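Long-range contacts in 3'-5' exonuclease crn-4 (Caenorhabditis elegans, PDB 3CM6), which digests RNA and DNA from the 3' end as a metal-dependent exonuclease and takes part in the degradation of DNA during apoptosis: residues L24-T29 and Q124-I129; A45-D50 and D190-C195; E113-F118 and F262-Y267. All coordinates share one frame; numbering follows the deposited sequence.

Contact 1 (L24-T29 and Q124-I129); sequences LDFETT and QDLWRI. With ER3 (erbium (III) ion), chain F.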
ATOM      1  N   LEU B  24      11.248  23.124  -5.510  1.00 30.32           N
ATOM      2  CA  LEU B  24      10.791  21.780  -5.771  1.00 31.00           C
ATOM      3  C   LEU B  24      10.215  21.148  -4.522  1.00 31.45           C
ATOM      4  O   LEU B  24      10.678  21.394  -3.394  1.00 31.61           O
ATOM      5  CB  LEU B  24      11.923  20.913  -6.305  1.00 31.18           C
ATOM      6  CG  LEU B  24      11.571  19.437  -6.519  1.00 32.39           C
ATOM      7  CD1 LEU B  24      11.227  19.174  -7.977  1.00 34.15           C
ATOM      8  CD2 LEU B  24      12.727  18.574  -6.103  1.00 33.14           C
ATOM      9  N   ASP B  25       9.198  20.327  -4.740  1.00 31.25           N
ATOM     10  CA  ASP B  25       8.621  19.566  -3.670  1.00 31.20           C
ATOM     11  C   ASP B  25       7.931  18.293  -4.148  1.00 30.62           C
ATOM     12  O   ASP B  25       7.214  18.298  -5.153  1.00 30.10           O
ATOM     13  CB  ASP B  25       7.640  20.419  -2.904  1.00 31.87           C
ATOM     14  CG  ASP B  25       7.260  19.793  -1.613  1.00 33.64           C
ATOM     15  OD1 ASP B  25       8.175  19.465  -0.826  1.00 37.53           O
ATOM     16  OD2 ASP B  25       6.059  19.603  -1.392  1.00 36.65           O
ATOM     17  N   PHE B  26       8.184  17.209  -3.419  1.00 29.80           N
ATOM     18  CA  PHE B  26       7.585  15.917  -3.684  1.00 29.58           C
ATOM     19  C   PHE B  26       6.681  15.517  -2.522  1.00 30.00           C
ATOM     20  O   PHE B  26       6.982  15.796  -1.354  1.00 30.54           O
ATOM     21  CB  PHE B  26       8.656  14.836  -3.819  1.00 28.90           C
ATOM     22  CG  PHE B  26       9.489  14.906  -5.081  1.00 27.95           C
ATOM     23  CD1 PHE B  26       8.902  14.855  -6.338  1.00 25.80           C
ATOM     24  CD2 PHE B  26      10.889  14.948  -4.995  1.00 26.46           C
ATOM     25  CE1 PHE B  26       9.695  14.885  -7.483  1.00 26.34           C
ATOM     26  CE2 PHE B  26      11.683  14.986  -6.133  1.00 25.53           C
ATOM     27  CZ  PHE B  26      11.099  14.949  -7.376  1.00 26.34           C
ATOM     28  N   GLU B  27       5.577  14.864  -2.833  1.00 30.02           N
ATOM     29  CA  GLU B  27       4.856  14.136  -1.802  1.00 30.81           C
ATOM     30  C   GLU B  27       4.936  12.655  -2.136  1.00 30.53           C
ATOM     31  O   GLU B  27       5.005  12.281  -3.326  1.00 30.00           O
ATOM     32  CB  GLU B  27       3.400  14.611  -1.678  1.00 31.50           C
ATOM     33  CG  GLU B  27       3.215  16.087  -1.240  1.00 33.45           C
ATOM     34  CD  GLU B  27       3.995  16.494   0.019  1.00 39.08           C
ATOM     35  OE1 GLU B  27       4.364  15.621   0.858  1.00 40.55           O
ATOM     36  OE2 GLU B  27       4.236  17.725   0.175  1.00 42.78           O
ATOM     37  N   THR B  28       4.944  11.813  -1.098  1.00 30.09           N
ATOM     38  CA  THR B  28       5.144  10.367  -1.306  1.00 29.54           C
ATOM     39  C   THR B  28       4.096   9.518  -0.610  1.00 29.75           C
ATOM     40  O   THR B  28       3.459   9.949   0.360  1.00 29.12           O
ATOM     41  CB  THR B  28       6.550   9.875  -0.805  1.00 29.50           C
ATOM     42  OG1 THR B  28       6.629   9.999   0.622  1.00 29.45           O
ATOM     43  CG2 THR B  28       7.687  10.663  -1.428  1.00 27.62           C
ATOM     44  N   THR B  29       3.954   8.286  -1.084  1.00 30.06           N
ATOM     45  CA  THR B  29       3.273   7.257  -0.320  1.00 30.20           C
ATOM     46  C   THR B  29       4.006   7.127   1.008  1.00 31.30           C
ATOM     47  O   THR B  29       5.228   7.329   1.070  1.00 31.05           O
ATOM     48  CB  THR B  29       3.344   5.902  -1.015  1.00 30.16           C
ATOM     49  OG1 THR B  29       4.719   5.521  -1.173  1.00 30.71           O
ATOM     50  CG2 THR B  29       2.689   5.950  -2.359  1.00 28.77           C
ATOM     51  N   GLN B 124      15.628  15.926   2.095  1.00 27.49           N
ATOM     52  CA  GLN B 124      14.779  14.742   1.830  1.00 27.31           C
ATOM     53  C   GLN B 124      14.361  14.563   0.371  1.00 27.17           C
ATOM     54  O   GLN B 124      14.337  13.440  -0.144  1.00 27.47           O
ATOM     55  CB  GLN B 124      13.521  14.691   2.734  1.00 27.42           C
ATOM     56  CG  GLN B 124      13.744  14.693   4.267  1.00 27.62           C
ATOM     57  CD  GLN B 124      14.632  13.548   4.745  1.00 30.42           C
ATOM     58  OE1 GLN B 124      14.485  12.412   4.295  1.00 32.36           O
ATOM     59  NE2 GLN B 124      15.570  13.847   5.646  1.00 27.55           N
ATOM     60  N   ASP B 125      14.028  15.660  -0.293  1.00 27.31           N
ATOM     61  CA  ASP B 125      13.390  15.587  -1.589  1.00 28.09           C
ATOM     62  C   ASP B 125      14.323  14.977  -2.651  1.00 28.04           C
ATOM     63  O   ASP B 125      13.890  14.131  -3.487  1.00 27.93           O
ATOM     64  CB  ASP B 125      12.905  16.974  -2.038  1.00 29.20           C
ATOM     65  CG  ASP B 125      11.854  17.581  -1.098  1.00 32.05           C
ATOM     66  OD1 ASP B 125      10.663  17.571  -1.450  1.00 33.55           O
ATOM     67  OD2 ASP B 125      12.221  18.108  -0.014  1.00 36.72           O
ATOM     68  N   LEU B 126      15.590  15.402  -2.630  1.00 27.16           N
ATOM     69  CA  LEU B 126      16.537  14.974  -3.649  1.00 26.41           C
ATOM     70  C   LEU B 126      17.436  13.831  -3.211  1.00 25.87           C
ATOM     71  O   LEU B 126      17.636  12.879  -3.970  1.00 25.97           O
ATOM     72  CB  LEU B 126      17.319  16.159  -4.235  1.00 26.54           C
ATOM     73  CG  LEU B 126      16.479  17.169  -5.047  1.00 27.40           C
ATOM     74  CD1 LEU B 126      17.330  18.260  -5.648  1.00 27.10           C
ATOM     75  CD2 LEU B 126      15.698  16.471  -6.162  1.00 28.94           C
ATOM     76  N   TRP B 127      17.946  13.885  -1.985  1.00 25.46           N
ATOM     77  CA  TRP B 127      18.838  12.828  -1.527  1.00 25.23           C
ATOM     78  C   TRP B 127      18.066  11.512  -1.357  1.00 25.61           C
ATOM     79  O   TRP B 127      18.505  10.470  -1.839  1.00 25.65           O
ATOM     80  CB  TRP B 127      19.582  13.219  -0.240  1.00 25.01           C
ATOM     81  CG  TRP B 127      20.023  12.008   0.568  1.00 25.06           C
ATOM     82  CD1 TRP B 127      21.045  11.164   0.262  1.00 24.81           C
ATOM     83  CD2 TRP B 127      19.427  11.495   1.775  1.00 24.01           C
ATOM     84  NE1 TRP B 127      21.131  10.165   1.196  1.00 25.73           N
ATOM     85  CE2 TRP B 127      20.155  10.342   2.139  1.00 25.57           C
ATOM     86  CE3 TRP B 127      18.354  11.896   2.581  1.00 23.60           C
ATOM     87  CZ2 TRP B 127      19.837   9.567   3.290  1.00 25.73           C
ATOM     88  CZ3 TRP B 127      18.045  11.135   3.727  1.00 23.41           C
ATOM     89  CH2 TRP B 127      18.781   9.991   4.066  1.00 23.39           C
ATOM     90  N   ARG B 128      16.915  11.555  -0.688  1.00 25.85           N
ATOM     91  CA  ARG B 128      16.166  10.325  -0.444  1.00 26.72           C
ATOM     92  C   ARG B 128      15.126  10.035  -1.529  1.00 26.55           C
ATOM     93  O   ARG B 128      15.202   9.009  -2.229  1.00 26.20           O
ATOM     94  CB  ARG B 128      15.527  10.312   0.953  1.00 26.36           C
ATOM     95  CG  ARG B 128      14.899   8.958   1.301  1.00 27.87           C
ATOM     96  CD  ARG B 128      14.417   8.868   2.759  1.00 28.30           C
ATOM     97  NE  ARG B 128      13.512   9.971   3.083  1.00 32.27           N
ATOM     98  CZ  ARG B 128      12.216  10.019   2.763  1.00 32.08           C
ATOM     99  NH1 ARG B 128      11.621   9.016   2.118  1.00 33.37           N
ATOM    100  NH2 ARG B 128      11.506  11.073   3.106  1.00 32.10           N
ATOM    101  N   ILE B 129      14.166  10.950  -1.669  1.00 26.46           N
ATOM    102  CA  ILE B 129      12.979  10.688  -2.474  1.00 25.62           C
ATOM    103  C   ILE B 129      13.283  10.576  -3.967  1.00 25.75           C
ATOM    104  O   ILE B 129      12.887   9.604  -4.579  1.00 25.69           O
ATOM    105  CB  ILE B 129      11.877  11.726  -2.198  1.00 25.43           C
ATOM    106  CG1 ILE B 129      11.485  11.680  -0.722  1.00 23.75           C
ATOM    107  CG2 ILE B 129      10.693  11.526  -3.153  1.00 24.14           C
ATOM    108  CD1 ILE B 129      10.713  12.910  -0.245  1.00 20.28           C
TER
HETATM  109 ER   ER3 F 300       6.552  18.734   1.398  1.00 88.54          ER
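With its carboxylate anti to the carbonyl carbon (chi1 -62°), Asp125 reaches from helix 124-136 to strand 20-28, and Phe26, whose ring folds back beside its own backbone N (chi1 -71°), meets it there. Phe26 N donates to Asp125 OD1 over 3.2 Å, a fairly straight bond (162°) that meets the oxygen nearly along its C-O axis. The Phe26 ring turns an edge to the helix: CD2 comes 3.5 Å from Asp125 O, while Ile129 CG2 approaches the same CD2 obliquely at 3.9 Å. On one side of this centre the branch ends Leu24 CD2 and Leu126 CD2 touch at 3.6 Å; on the other, Thr28 CG2 and Ile129 CG2 meet tip to tip at 3.6 Å. Leu24, Phe26 and Thr28 thus turn to the helix as alternate residues of one strand, whereas Asp25 and Glu27 start from its other face. The end of Asp25 nevertheless curls back, and its OD1 lies beside Asp125 OD1 at 3.2 Å, two acceptors next to each other. Asp25 and Glu27 both bind magnesium. An alanine at Asp125 would probably leave the Phe26 N-H without its acceptor and take a carboxylate away from beside Asp25. The layout, two acids on the first strand with a helix aspartate beside one of them, is that of the RNase H-like DEDD exonuclease site, in which Asp125 is probably a further acid of the set.

Contact 2 (A45-D50 and D190-C195); sequences AIVAYD and DAMDDC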
ATOM      1  N   ALA B  45       5.752  18.873  -7.721  1.00 29.59           N
ATOM      2  CA  ALA B  45       5.423  20.309  -7.802  1.00 29.45           C
ATOM      3  C   ALA B  45       6.649  21.220  -7.889  1.00 29.79           C
ATOM      4  O   ALA B  45       7.603  21.084  -7.109  1.00 29.42           O
ATOM      5  CB  ALA B  45       4.572  20.716  -6.631  1.00 29.32           C
ATOM      6  N   ILE B  46       6.617  22.150  -8.839  1.00 30.31           N
ATOM      7  CA  ILE B  46       7.717  23.111  -9.030  1.00 30.45           C
ATOM      8  C   ILE B  46       7.152  24.485  -9.338  1.00 30.93           C
ATOM      9  O   ILE B  46       6.172  24.595 -10.068  1.00 30.65           O
ATOM     10  CB  ILE B  46       8.652  22.729 -10.193  1.00 30.27           C
ATOM     11  CG1 ILE B  46       9.151  21.296 -10.057  1.00 29.73           C
ATOM     12  CG2 ILE B  46       9.844  23.685 -10.263  1.00 30.05           C
ATOM     13  CD1 ILE B  46       9.862  20.805 -11.280  1.00 30.10           C
ATOM     14  N   VAL B  47       7.767  25.515  -8.751  1.00 31.73           N
ATOM     15  CA  VAL B  47       7.485  26.920  -9.049  1.00 32.50           C
ATOM     16  C   VAL B  47       8.812  27.625  -9.305  1.00 32.95           C
ATOM     17  O   VAL B  47       9.793  27.414  -8.576  1.00 33.26           O
ATOM     18  CB  VAL B  47       6.758  27.644  -7.894  1.00 32.21           C
ATOM     19  CG1 VAL B  47       6.183  28.964  -8.362  1.00 32.94           C
ATOM     20  CG2 VAL B  47       5.629  26.828  -7.425  1.00 34.26           C
ATOM     21  N   ALA B  48       8.829  28.468 -10.336  1.00 33.31           N
ATOM     22  CA  ALA B  48      10.032  29.197 -10.734  1.00 33.41           C
ATOM     23  C   ALA B  48      10.212  30.513  -9.964  1.00 33.40           C
ATOM     24  O   ALA B  48       9.240  31.119  -9.530  1.00 33.29           O
ATOM     25  CB  ALA B  48      10.026  29.438 -12.229  1.00 32.76           C
ATOM     26  N   TYR B  49      11.470  30.910  -9.778  1.00 33.83           N
ATOM     27  CA  TYR B  49      11.844  32.205  -9.200  1.00 34.46           C
ATOM     28  C   TYR B  49      12.869  32.842 -10.112  1.00 34.67           C
ATOM     29  O   TYR B  49      13.861  32.198 -10.471  1.00 34.50           O
ATOM     30  CB  TYR B  49      12.447  32.019  -7.813  1.00 34.73           C
ATOM     31  CG  TYR B  49      13.053  33.269  -7.216  1.00 35.15           C
ATOM     32  CD1 TYR B  49      12.252  34.207  -6.553  1.00 35.11           C
ATOM     33  CD2 TYR B  49      14.428  33.505  -7.291  1.00 34.29           C
ATOM     34  CE1 TYR B  49      12.799  35.361  -6.002  1.00 35.16           C
ATOM     35  CE2 TYR B  49      14.982  34.646  -6.745  1.00 35.19           C
ATOM     36  CZ  TYR B  49      14.164  35.576  -6.099  1.00 35.76           C
ATOM     37  OH  TYR B  49      14.713  36.713  -5.547  1.00 36.09           O
ATOM     38  N   ASP B  50      12.606  34.087 -10.505  1.00 35.54           N
ATOM     39  CA  ASP B  50      13.469  34.850 -11.412  1.00 36.52           C
ATOM     40  C   ASP B  50      14.508  35.548 -10.549  1.00 36.69           C
ATOM     41  O   ASP B  50      14.173  36.429  -9.769  1.00 36.96           O
ATOM     42  CB  ASP B  50      12.626  35.864 -12.208  1.00 37.01           C
ATOM     43  CG  ASP B  50      13.432  36.661 -13.253  1.00 39.19           C
ATOM     44  OD1 ASP B  50      12.834  37.029 -14.282  1.00 43.05           O
ATOM     45  OD2 ASP B  50      14.636  36.956 -13.063  1.00 41.55           O
ATOM     46  N   ASP B 190       0.673  20.065   1.220  1.00 51.28           N
ATOM     47  CA  ASP B 190       0.185  20.139  -0.160  1.00 50.20           C
ATOM     48  C   ASP B 190       1.335  20.697  -0.988  1.00 49.04           C
ATOM     49  O   ASP B 190       1.626  21.894  -0.941  1.00 48.89           O
ATOM     50  CB  ASP B 190      -1.054  21.028  -0.293  1.00 50.26           C
ATOM     51  CG  ASP B 190      -1.517  21.173  -1.739  1.00 52.21           C
ATOM     52  OD1 ASP B 190      -0.777  21.758  -2.578  1.00 53.23           O
ATOM     53  OD2 ASP B 190      -2.640  20.703  -2.044  1.00 54.79           O
ATOM     54  N   ALA B 191       1.983  19.818  -1.738  1.00 47.44           N
ATOM     55  CA  ALA B 191       3.173  20.151  -2.497  1.00 46.29           C
ATOM     56  C   ALA B 191       3.253  21.577  -3.090  1.00 45.72           C
ATOM     57  O   ALA B 191       4.268  22.252  -2.906  1.00 45.57           O
ATOM     58  CB  ALA B 191       3.411  19.108  -3.563  1.00 46.39           C
ATOM     59  N   MET B 192       2.208  22.036  -3.784  1.00 44.67           N
ATOM     60  CA  MET B 192       2.250  23.353  -4.441  1.00 43.76           C
ATOM     61  C   MET B 192       2.234  24.476  -3.415  1.00 43.48           C
ATOM     62  O   MET B 192       2.858  25.518  -3.612  1.00 43.56           O
ATOM     63  CB  MET B 192       1.113  23.522  -5.458  1.00 43.51           C
ATOM     64  CG  MET B 192       1.173  24.822  -6.283  1.00 43.57           C
ATOM     65  SD  MET B 192       2.763  25.177  -7.117  1.00 44.30           S
ATOM     66  CE  MET B 192       2.693  24.016  -8.474  1.00 41.91           C
ATOM     67  N   ASP B 193       1.525  24.254  -2.314  1.00 42.85           N
ATOM     68  CA  ASP B 193       1.488  25.223  -1.232  1.00 42.29           C
ATOM     69  C   ASP B 193       2.825  25.272  -0.502  1.00 41.39           C
ATOM     70  O   ASP B 193       3.227  26.328  -0.011  1.00 41.19           O
ATOM     71  CB  ASP B 193       0.342  24.915  -0.263  1.00 42.61           C
ATOM     72  CG  ASP B 193      -1.013  25.389  -0.795  1.00 44.46           C
ATOM     73  OD1 ASP B 193      -1.037  26.170  -1.769  1.00 45.28           O
ATOM     74  OD2 ASP B 193      -2.057  24.991  -0.234  1.00 46.75           O
ATOM     75  N   ASP B 194       3.499  24.124  -0.436  1.00 40.01           N
ATOM     76  CA  ASP B 194       4.846  24.039   0.098  1.00 38.86           C
ATOM     77  C   ASP B 194       5.822  24.846  -0.773  1.00 37.64           C
ATOM     78  O   ASP B 194       6.644  25.610  -0.261  1.00 37.29           O
ATOM     79  CB  ASP B 194       5.284  22.573   0.216  1.00 39.06           C
ATOM     80  CG  ASP B 194       4.660  21.864   1.415  1.00 40.74           C
ATOM     81  OD1 ASP B 194       4.022  22.551   2.251  1.00 42.54           O
ATOM     82  OD2 ASP B 194       4.795  20.606   1.514  1.00 43.29           O
ATOM     83  N   CYS B 195       5.696  24.691  -2.088  1.00 36.06           N
ATOM     84  CA  CYS B 195       6.478  25.460  -3.036  1.00 35.11           C
ATOM     85  C   CYS B 195       6.328  26.972  -2.881  1.00 34.64           C
ATOM     86  O   CYS B 195       7.319  27.696  -2.975  1.00 34.53           O
ATOM     87  CB  CYS B 195       6.160  25.047  -4.468  1.00 34.72           C
ATOM     88  SG  CYS B 195       6.862  23.447  -4.921  1.00 35.66           S
TER
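Ala45 and Val47, alternate residues of strand 41-50, point at the first turns of helix 191-207; the short segments 45-50 and 191-195 cross at a shallow -28°, their axes 7.5 Å apart. The dense part lies between Ala45, Val47, Ala191, Cys195 and the sulfur of Met192. Ala45 CB sits 3.7 Å from Ala191 CB, two small methyls that allow the backbones to come close, with Ala45 CA and Met192 CA 5.5 Å apart. One helical turn further on, Cys195 lays CB against Val47 CG2 at 3.5 Å and swings its sulfur back over the strand, so that SG lies 3.3 Å from Ala45 O. In Val47 a chi1 of -166° sets CG1 anti to the backbone N and leaves CG2 anti to the carbonyl carbon, facing the helix. The same methyl also receives Met192, whose chain bends twice and crosses the valine at about a right angle, so that Met192 SD comes 3.3 Å from Val47 CG2 and CE reaches toward Ile46 O. The looser border begins with the rest of Met192, which is partly exposed and also rests on Asn63 of strand 55-67. Farther out, partly exposed Asp190 N-caps the helix, its OD1 accepting weak bonds from Met192 N at 3.2 Å and Asp193 N at 3.4 Å. Asp194 does not touch the strand segment; its OD1 accepts from His189 N. The two segments share methyls and sulfurs but are joined by no hydrogen bond; they are held together by shape and apolar fit, while Asp190 serves the cap and Asp194 the magnesium site.

Contact 3 (E113-F118 and F262-Y267); sequences EGKFAF and FRLEMY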
ATOM      1  N   GLU B 113      20.859  23.947 -18.511  1.00 45.78           N
ATOM      2  CA  GLU B 113      21.418  23.152 -17.428  1.00 45.87           C
ATOM      3  C   GLU B 113      22.637  23.884 -16.842  1.00 43.59           C
ATOM      4  O   GLU B 113      23.420  24.485 -17.581  1.00 43.54           O
ATOM      5  CB  GLU B 113      21.827  21.770 -17.945  1.00 45.84           C
ATOM      6  CG  GLU B 113      23.166  21.787 -18.772  1.00 49.38           C
ATOM      7  CD  GLU B 113      23.290  20.669 -19.825  1.00 49.88           C
ATOM      8  OE1 GLU B 113      22.534  20.719 -20.837  1.00 55.11           O
ATOM      9  OE2 GLU B 113      24.162  19.770 -19.654  1.00 53.36           O
ATOM     10  N   GLY B 114      22.784  23.840 -15.522  1.00 41.75           N
ATOM     11  CA  GLY B 114      23.891  24.498 -14.838  1.00 39.44           C
ATOM     12  C   GLY B 114      23.657  25.971 -14.553  1.00 38.32           C
ATOM     13  O   GLY B 114      24.416  26.589 -13.810  1.00 38.12           O
ATOM     14  N   LYS B 115      22.599  26.534 -15.136  1.00 37.25           N
ATOM     15  CA  LYS B 115      22.234  27.927 -14.888  1.00 36.06           C
ATOM     16  C   LYS B 115      20.920  28.080 -14.120  1.00 34.83           C
ATOM     17  O   LYS B 115      20.427  29.203 -13.901  1.00 34.48           O
ATOM     18  CB  LYS B 115      22.227  28.736 -16.184  1.00 36.33           C
ATOM     19  CG  LYS B 115      23.620  29.263 -16.577  1.00 38.23           C
ATOM     20  CD  LYS B 115      24.400  29.890 -15.397  1.00 40.15           C
ATOM     21  CE  LYS B 115      23.862  31.279 -14.972  1.00 41.64           C
ATOM     22  NZ  LYS B 115      24.477  32.403 -15.731  1.00 42.01           N
ATOM     23  N   PHE B 116      20.360  26.942 -13.728  1.00 32.99           N
ATOM     24  CA  PHE B 116      19.260  26.919 -12.784  1.00 31.55           C
ATOM     25  C   PHE B 116      19.596  25.907 -11.710  1.00 31.01           C
ATOM     26  O   PHE B 116      20.430  25.010 -11.920  1.00 31.15           O
ATOM     27  CB  PHE B 116      17.913  26.595 -13.464  1.00 31.11           C
ATOM     28  CG  PHE B 116      17.789  25.183 -13.950  1.00 29.89           C
ATOM     29  CD1 PHE B 116      18.082  24.864 -15.272  1.00 30.65           C
ATOM     30  CD2 PHE B 116      17.381  24.167 -13.092  1.00 29.42           C
ATOM     31  CE1 PHE B 116      17.971  23.538 -15.741  1.00 29.26           C
ATOM     32  CE2 PHE B 116      17.277  22.848 -13.536  1.00 28.61           C
ATOM     33  CZ  PHE B 116      17.571  22.539 -14.866  1.00 30.07           C
ATOM     34  N   ALA B 117      18.969  26.055 -10.552  1.00 29.86           N
ATOM     35  CA  ALA B 117      19.157  25.082  -9.485  1.00 29.13           C
ATOM     36  C   ALA B 117      17.845  24.850  -8.735  1.00 28.33           C
ATOM     37  O   ALA B 117      16.977  25.722  -8.660  1.00 28.29           O
ATOM     38  CB  ALA B 117      20.295  25.533  -8.521  1.00 28.36           C
ATOM     39  N   PHE B 118      17.703  23.662  -8.190  1.00 27.40           N
ATOM     40  CA  PHE B 118      16.554  23.372  -7.378  1.00 27.31           C
ATOM     41  C   PHE B 118      16.716  23.816  -5.939  1.00 27.08           C
ATOM     42  O   PHE B 118      17.797  23.691  -5.342  1.00 26.78           O
ATOM     43  CB  PHE B 118      16.238  21.889  -7.440  1.00 27.05           C
ATOM     44  CG  PHE B 118      15.622  21.478  -8.727  1.00 27.64           C
ATOM     45  CD1 PHE B 118      14.296  21.795  -9.001  1.00 26.70           C
ATOM     46  CD2 PHE B 118      16.362  20.774  -9.672  1.00 27.72           C
ATOM     47  CE1 PHE B 118      13.715  21.413 -10.192  1.00 27.62           C
ATOM     48  CE2 PHE B 118      15.791  20.393 -10.866  1.00 28.54           C
ATOM     49  CZ  PHE B 118      14.458  20.718 -11.132  1.00 28.04           C
ATOM     50  N   PHE B 262      31.696  27.209  -4.100  1.00 36.35           N
ATOM     51  CA  PHE B 262      30.866  26.689  -5.183  1.00 35.55           C
ATOM     52  C   PHE B 262      31.180  27.372  -6.495  1.00 35.49           C
ATOM     53  O   PHE B 262      31.430  28.560  -6.523  1.00 35.61           O
ATOM     54  CB  PHE B 262      29.354  26.787  -4.904  1.00 34.80           C
ATOM     55  CG  PHE B 262      28.521  26.308  -6.061  1.00 34.18           C
ATOM     56  CD1 PHE B 262      28.475  24.944  -6.382  1.00 33.16           C
ATOM     57  CD2 PHE B 262      27.856  27.217  -6.890  1.00 32.18           C
ATOM     58  CE1 PHE B 262      27.743  24.490  -7.491  1.00 32.62           C
ATOM     59  CE2 PHE B 262      27.123  26.774  -7.999  1.00 30.96           C
ATOM     60  CZ  PHE B 262      27.056  25.419  -8.296  1.00 31.94           C
ATOM     61  N   ARG B 263      31.142  26.610  -7.583  1.00 35.94           N
ATOM     62  CA  ARG B 263      31.321  27.150  -8.932  1.00 35.72           C
ATOM     63  C   ARG B 263      30.320  26.486  -9.850  1.00 35.57           C
ATOM     64  O   ARG B 263      30.074  25.292  -9.735  1.00 35.37           O
ATOM     65  CB  ARG B 263      32.732  26.849  -9.452  1.00 35.92           C
ATOM     66  CG  ARG B 263      33.873  27.472  -8.672  1.00 36.93           C
ATOM     67  CD  ARG B 263      33.878  29.018  -8.760  1.00 40.58           C
ATOM     68  NE  ARG B 263      35.076  29.559  -8.120  1.00 42.40           N
ATOM     69  CZ  ARG B 263      35.239  29.704  -6.804  1.00 42.76           C
ATOM     70  NH1 ARG B 263      34.266  29.372  -5.958  1.00 41.36           N
ATOM     71  NH2 ARG B 263      36.384  30.184  -6.334  1.00 42.49           N
ATOM     72  N   LEU B 264      29.758  27.261 -10.771  1.00 35.60           N
ATOM     73  CA  LEU B 264      28.802  26.759 -11.741  1.00 35.65           C
ATOM     74  C   LEU B 264      29.359  25.609 -12.561  1.00 36.22           C
ATOM     75  O   LEU B 264      28.620  24.714 -12.947  1.00 36.53           O
ATOM     76  CB  LEU B 264      28.383  27.875 -12.691  1.00 35.48           C
ATOM     77  CG  LEU B 264      27.702  29.106 -12.108  1.00 35.63           C
ATOM     78  CD1 LEU B 264      27.668  30.200 -13.169  1.00 35.56           C
ATOM     79  CD2 LEU B 264      26.288  28.746 -11.649  1.00 36.03           C
ATOM     80  N   GLU B 265      30.662  25.637 -12.836  1.00 36.72           N
ATOM     81  CA  GLU B 265      31.295  24.617 -13.671  1.00 36.85           C
ATOM     82  C   GLU B 265      31.375  23.237 -13.004  1.00 36.20           C
ATOM     83  O   GLU B 265      31.699  22.247 -13.671  1.00 36.61           O
ATOM     84  CB  GLU B 265      32.667  25.075 -14.201  1.00 37.05           C
ATOM     85  CG  GLU B 265      33.454  26.012 -13.285  1.00 40.93           C
ATOM     86  CD  GLU B 265      32.940  27.465 -13.325  1.00 44.72           C
ATOM     87  OE1 GLU B 265      32.563  27.971 -14.419  1.00 44.74           O
ATOM     88  OE2 GLU B 265      32.925  28.102 -12.250  1.00 46.44           O
ATOM     89  N   MET B 266      31.064  23.169 -11.706  1.00 35.24           N
ATOM     90  CA  MET B 266      30.998  21.888 -10.976  1.00 33.83           C
ATOM     91  C   MET B 266      29.790  21.074 -11.419  1.00 33.49           C
ATOM     92  O   MET B 266      29.720  19.871 -11.178  1.00 34.05           O
ATOM     93  CB  MET B 266      30.918  22.107  -9.457  1.00 33.60           C
ATOM     94  CG  MET B 266      32.167  22.704  -8.834  1.00 32.72           C
ATOM     95  SD  MET B 266      31.953  23.266  -7.112  1.00 33.27           S
ATOM     96  CE  MET B 266      33.684  23.454  -6.653  1.00 31.92           C
ATOM     97  N   TYR B 267      28.833  21.725 -12.059  1.00 32.51           N
ATOM     98  CA  TYR B 267      27.670  21.028 -12.534  1.00 32.15           C
ATOM     99  C   TYR B 267      28.093  19.790 -13.301  1.00 32.50           C
ATOM    100  O   TYR B 267      29.001  19.836 -14.122  1.00 33.25           O
ATOM    101  CB  TYR B 267      26.838  21.931 -13.429  1.00 31.38           C
ATOM    102  CG  TYR B 267      25.578  21.265 -13.940  1.00 31.12           C
ATOM    103  CD1 TYR B 267      24.402  21.304 -13.188  1.00 29.69           C
ATOM    104  CD2 TYR B 267      25.551  20.605 -15.181  1.00 29.38           C
ATOM    105  CE1 TYR B 267      23.234  20.711 -13.635  1.00 29.04           C
ATOM    106  CE2 TYR B 267      24.365  19.998 -15.638  1.00 29.54           C
ATOM    107  CZ  TYR B 267      23.217  20.055 -14.843  1.00 29.38           C
ATOM    108  OH  TYR B 267      22.039  19.490 -15.249  1.00 30.45           O
TER
HETATM  109  O   HOH W   1      25.850  25.053 -11.994  1.00 31.66           O
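A CH-pi contact joins the turn that leads into strand 116-120 to Tyr267, just after the short 3-10 segment 264-266: Gly114 lies over one face of the Tyr267 ring. Gly114 CA is 3.9 Å from the Tyr267 ring centroid and 22° off the normal, and its N lies over the centre of the ring. Tyr267 CG is anti to the backbone N (chi1 -179°), which carries the ring toward Gly114. Gly114 has a positive phi of 84°, and a beta carbon would jam against the preceding carbonyl and sit close to the ring. Beyond Gly114, Glu113 CB meets Tyr267 OH at 3.5 Å. Leu264, from the 3-10 segment, spreads its two methyls, CD2 at 3.6 Å from Gly114 O and CD1 at 4.0 Å from Lys115 CD. A water lies within hydrogen-bonding distance of both Gly114 O (2.8 Å) and Leu264 O (2.9 Å). The contact lies at the surface, beside the start of strand 116-120 of the central sheet: Lys115 is bonded through its backbone to Asp19, next to strand 20-28, Phe116 packs on Leu22 of that strand, and Tyr267 also rests on Ala143 and on Gln147 of strand 147-150.

Contacts 1 and 2, their centres about 13 Å apart, cover opposite faces of neighbouring strands: helix 124-136 packs on one face at strand 20-28, helix 191-207 on the other at strand 41-50. The strands are stitched by a probable hydrogen bond from Asp25 N to Ala45 O (3.0 Å). Their acids converge on one metal site, where Glu27 OE2 is 3.2 Å from Asp194 OD2. Contact 3 has its centre about 20 Å from the centre of each of the others; its Tyr267 side chain is about 14 Å from the separate zinc ion. Phe118 ties it to both: CD1 packs on Leu24 CB at 3.7 Å and CE1 on Ile46 CD1 at 4.0 Å.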